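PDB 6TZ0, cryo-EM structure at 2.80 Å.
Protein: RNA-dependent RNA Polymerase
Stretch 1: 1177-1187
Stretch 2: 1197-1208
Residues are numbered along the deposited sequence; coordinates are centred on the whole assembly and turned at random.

Stretch 1 1177-1187: LYNIFSYLHIL
Stretch 2 (1197-1208) RLGMVLHPGLIA

Helix 1177-1187 packs against a strand that turns into a second helix; the helix and strand axes approach to 10.6 Å with 126° between their N-to-C directions, so the chains run roughly counter to each other and early strand residues meet the late helix. The first helix is regular, its i to i-4 backbone hydrogen bonds running from F1181 N to L1177 O (3.0 Å) through L1187 N to Y1183 O (3.0 Å); S1182 (chi1 p) also bonds from OG to N1179 O at 2.8 Å. No hydrogen bond joins the two stretches, and the contact is essentially apolar, burying 347 Å² in total.

R1197 (phi/psi -84/141) is extended and out of reach. L1198 (-98/155, rotamer m,t) points toward the helix; its CD1 lies 3.9 Å from H1185 ND1 and 4.1 Å from I1186 CG1. H1185 has chi1 t, I1186 m,t. G1199 (-129/126) makes no contact, in keeping with strand alternation. M1200 (-93/132; t,t,p) points inward again: its CE sits over one face of the Y1178 ring, 3.6 Å from Y1178 CG, in a CH-pi contact 4.0 Å from the centroid and 25° off the normal, while its SD lies 4.3 Å from F1181 CB. V1201 (-115/144, chi1 m) is out of reach. L1202 (-123/164; m,t) turns inward, its CD1 3.5 Å from Y1178 OH. Y1178 and F1181 both have chi1 m; the CA-to-CB bond of Y1178 points sideways, yet its ring end reaches stretch 2.

H1203 (-95/140, chi1 t) occupies the N-cap position, right before the helix that starts at P1204; I1207 N bonds to H1203 O at 3.2 Å. L1206 (-67/-42; t,t) points toward the first helix, CD2 at the Y1178 ring edge, 4.3 Å from Y1178 CE1, and CD1 4.2 Å from F1181 CE2. I1207 (-64/-41; m,m) adds CD1, 3.9 Å from Y1178 OH. A1208 is out of reach.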

# COMPACT_ATOMS: atom_id res chain seq x y z
N LEU A 1177 28.12 -32.86 -0.06
CA LEU A 1177 27.41 -33.43 -1.20
C LEU A 1177 26.65 -34.69 -0.81
O LEU A 1177 25.50 -34.88 -1.20
CB LEU A 1177 28.39 -33.75 -2.33
CG LEU A 1177 27.79 -34.44 -3.56
CD1 LEU A 1177 26.88 -33.49 -4.31
CD2 LEU A 1177 28.90 -34.95 -4.47
N TYR A 1178 27.29 -35.56 -0.02
CA TYR A 1178 26.63 -36.78 0.43
C TYR A 1178 25.60 -36.48 1.51
O TYR A 1178 24.59 -37.19 1.61
CB TYR A 1178 27.67 -37.77 0.96
CG TYR A 1178 28.71 -38.25 -0.03
CD1 TYR A 1178 28.50 -38.16 -1.40
CD2 TYR A 1178 29.92 -38.76 0.41
CE1 TYR A 1178 29.46 -38.58 -2.29
CE2 TYR A 1178 30.89 -39.18 -0.47
CZ TYR A 1178 30.65 -39.09 -1.82
OH TYR A 1178 31.61 -39.51 -2.71
N ASN A 1179 25.83 -35.43 2.31
CA ASN A 1179 24.82 -34.99 3.26
C ASN A 1179 23.57 -34.49 2.56
O ASN A 1179 22.45 -34.74 3.01
CB ASN A 1179 25.38 -33.89 4.16
CG ASN A 1179 26.39 -34.40 5.15
OD1 ASN A 1179 26.24 -35.49 5.69
ND2 ASN A 1179 27.40 -33.60 5.42
N ILE A 1180 23.74 -33.79 1.43
CA ILE A 1180 22.60 -33.35 0.64
C ILE A 1180 21.87 -34.53 0.03
O ILE A 1180 20.63 -34.56 0.00
CB ILE A 1180 23.07 -32.33 -0.42
CG1 ILE A 1180 23.38 -31.00 0.25
CG2 ILE A 1180 22.08 -32.17 -1.56
CD1 ILE A 1180 24.01 -30.00 -0.65
N PHE A 1181 22.62 -35.53 -0.46
CA PHE A 1181 22.04 -36.77 -0.97
C PHE A 1181 21.14 -37.44 0.06
O PHE A 1181 19.96 -37.72 -0.20
CB PHE A 1181 23.13 -37.76 -1.38
CG PHE A 1181 23.84 -37.43 -2.65
CD1 PHE A 1181 23.41 -36.39 -3.47
CD2 PHE A 1181 24.91 -38.19 -3.06
CE1 PHE A 1181 24.06 -36.11 -4.64
CE2 PHE A 1181 25.56 -37.92 -4.23
CZ PHE A 1181 25.13 -36.88 -5.03
N SER A 1182 21.69 -37.65 1.26
CA SER A 1182 20.94 -38.29 2.33
C SER A 1182 19.75 -37.45 2.79
O SER A 1182 18.66 -37.99 3.02
CB SER A 1182 21.88 -38.58 3.49
OG SER A 1182 22.39 -37.38 4.02
N TYR A 1183 19.92 -36.13 2.87
CA TYR A 1183 18.87 -35.24 3.36
C TYR A 1183 17.68 -35.20 2.42
O TYR A 1183 16.53 -35.33 2.84
CB TYR A 1183 19.46 -33.85 3.56
CG TYR A 1183 18.49 -32.78 4.00
CD1 TYR A 1183 17.97 -32.78 5.28
CD2 TYR A 1183 18.13 -31.76 3.14
CE1 TYR A 1183 17.10 -31.80 5.69
CE2 TYR A 1183 17.26 -30.77 3.54
CZ TYR A 1183 16.76 -30.80 4.81
OH TYR A 1183 15.89 -29.82 5.22
N LEU A 1184 17.95 -35.02 1.12
CA LEU A 1184 16.88 -34.98 0.14
C LEU A 1184 16.21 -36.33 -0.03
O LEU A 1184 14.99 -36.38 -0.26
CB LEU A 1184 17.42 -34.47 -1.20
CG LEU A 1184 17.41 -32.97 -1.50
CD1 LEU A 1184 18.27 -32.16 -0.57
CD2 LEU A 1184 17.93 -32.80 -2.89
N HIS A 1185 16.95 -37.44 0.11
CA HIS A 1185 16.30 -38.74 0.05
C HIS A 1185 15.41 -38.99 1.26
O HIS A 1185 14.35 -39.61 1.13
CB HIS A 1185 17.33 -39.85 -0.07
CG HIS A 1185 16.73 -41.22 -0.16
ND1 HIS A 1185 16.48 -42.00 0.95
CD2 HIS A 1185 16.30 -41.94 -1.22
CE1 HIS A 1185 15.95 -43.14 0.58
NE2 HIS A 1185 15.82 -43.13 -0.74
N ILE A 1186 15.83 -38.54 2.44
CA ILE A 1186 15.02 -38.79 3.63
C ILE A 1186 13.77 -37.92 3.62
O ILE A 1186 12.68 -38.40 3.95
CB ILE A 1186 15.87 -38.60 4.89
CG1 ILE A 1186 16.87 -39.76 4.99
CG2 ILE A 1186 15.03 -38.60 6.14
CD1 ILE A 1186 17.98 -39.53 5.96
N LEU A 1187 13.87 -36.66 3.18
CA LEU A 1187 12.66 -35.85 3.04
C LEU A 1187 11.76 -36.33 1.91
O LEU A 1187 10.54 -36.16 1.98
CB LEU A 1187 13.00 -34.39 2.78
CG LEU A 1187 13.53 -33.48 3.89
CD1 LEU A 1187 13.84 -32.15 3.27
CD2 LEU A 1187 12.50 -33.33 4.98
N ARG A 1197 18.01 -47.51 9.80
CA ARG A 1197 19.19 -46.79 9.35
C ARG A 1197 19.49 -47.13 7.90
O ARG A 1197 19.35 -48.28 7.47
CB ARG A 1197 20.38 -47.12 10.24
CG ARG A 1197 21.62 -46.28 9.97
CD ARG A 1197 22.75 -46.55 10.94
NE ARG A 1197 23.34 -47.87 10.77
CZ ARG A 1197 24.26 -48.37 11.58
NH1 ARG A 1197 24.70 -47.66 12.61
NH2 ARG A 1197 24.75 -49.58 11.36
N LEU A 1198 19.90 -46.12 7.13
CA LEU A 1198 20.20 -46.30 5.72
C LEU A 1198 21.69 -46.48 5.49
O LEU A 1198 22.53 -46.04 6.27
CB LEU A 1198 19.68 -45.12 4.91
CG LEU A 1198 18.16 -44.95 4.91
CD1 LEU A 1198 17.76 -43.70 4.17
CD2 LEU A 1198 17.51 -46.18 4.31
N GLY A 1199 22.01 -47.14 4.38
CA GLY A 1199 23.38 -47.28 3.92
C GLY A 1199 23.49 -46.86 2.47
O GLY A 1199 22.76 -47.37 1.62
N MET A 1200 24.39 -45.94 2.17
CA MET A 1200 24.45 -45.32 0.85
C MET A 1200 25.43 -46.07 -0.04
O MET A 1200 26.56 -46.36 0.37
CB MET A 1200 24.85 -43.85 0.97
CG MET A 1200 24.75 -43.08 -0.34
SD MET A 1200 25.15 -41.33 -0.16
CE MET A 1200 26.92 -41.42 -0.04
N VAL A 1201 25.00 -46.37 -1.26
CA VAL A 1201 25.86 -46.95 -2.29
C VAL A 1201 25.98 -45.95 -3.43
O VAL A 1201 25.04 -45.21 -3.73
CB VAL A 1201 25.33 -48.32 -2.78
CG1 VAL A 1201 25.42 -49.33 -1.67
CG2 VAL A 1201 23.89 -48.21 -3.23
N LEU A 1202 27.16 -45.90 -4.04
CA LEU A 1202 27.45 -44.94 -5.09
C LEU A 1202 27.88 -45.66 -6.35
O LEU A 1202 28.21 -46.85 -6.34
CB LEU A 1202 28.55 -43.96 -4.66
CG LEU A 1202 28.22 -43.04 -3.48
CD1 LEU A 1202 29.40 -42.18 -3.11
CD2 LEU A 1202 27.03 -42.17 -3.80
N HIS A 1203 27.86 -44.93 -7.45
CA HIS A 1203 28.23 -45.37 -8.78
C HIS A 1203 29.68 -45.00 -9.06
O HIS A 1203 30.14 -43.93 -8.63
CB HIS A 1203 27.30 -44.73 -9.81
CG HIS A 1203 27.45 -45.25 -11.21
ND1 HIS A 1203 28.17 -44.59 -12.18
CD2 HIS A 1203 26.97 -46.38 -11.80
CE1 HIS A 1203 28.13 -45.28 -13.30
NE2 HIS A 1203 27.41 -46.37 -13.10
N PRO A 1204 30.45 -45.88 -9.71
CA PRO A 1204 31.86 -45.56 -9.99
C PRO A 1204 32.04 -44.38 -10.93
O PRO A 1204 33.06 -43.69 -10.86
CB PRO A 1204 32.39 -46.86 -10.61
CG PRO A 1204 31.49 -47.91 -10.08
CD PRO A 1204 30.14 -47.29 -9.99
N GLY A 1205 31.06 -44.12 -11.80
CA GLY A 1205 31.06 -42.90 -12.57
C GLY A 1205 30.86 -41.66 -11.74
O GLY A 1205 31.40 -40.60 -12.06
N LEU A 1206 30.11 -41.76 -10.64
CA LEU A 1206 29.97 -40.63 -9.73
C LEU A 1206 31.29 -40.33 -9.03
O LEU A 1206 31.67 -39.16 -8.91
CB LEU A 1206 28.86 -40.91 -8.71
CG LEU A 1206 28.29 -39.82 -7.79
CD1 LEU A 1206 26.85 -40.17 -7.50
CD2 LEU A 1206 29.04 -39.67 -6.47
N ILE A 1207 32.00 -41.37 -8.60
CA ILE A 1207 33.32 -41.20 -7.99
C ILE A 1207 34.30 -40.62 -9.00
O ILE A 1207 35.09 -39.72 -8.68
CB ILE A 1207 33.81 -42.54 -7.43
CG1 ILE A 1207 32.79 -43.12 -6.45
CG2 ILE A 1207 35.15 -42.38 -6.74
CD1 ILE A 1207 32.52 -42.24 -5.27
N ALA A 1208 34.23 -41.10 -10.25
CA ALA A 1208 35.11 -40.61 -11.30
C ALA A 1208 34.80 -39.18 -11.68
O ALA A 1208 35.70 -38.43 -12.09
CB ALA A 1208 35.01 -41.52 -12.52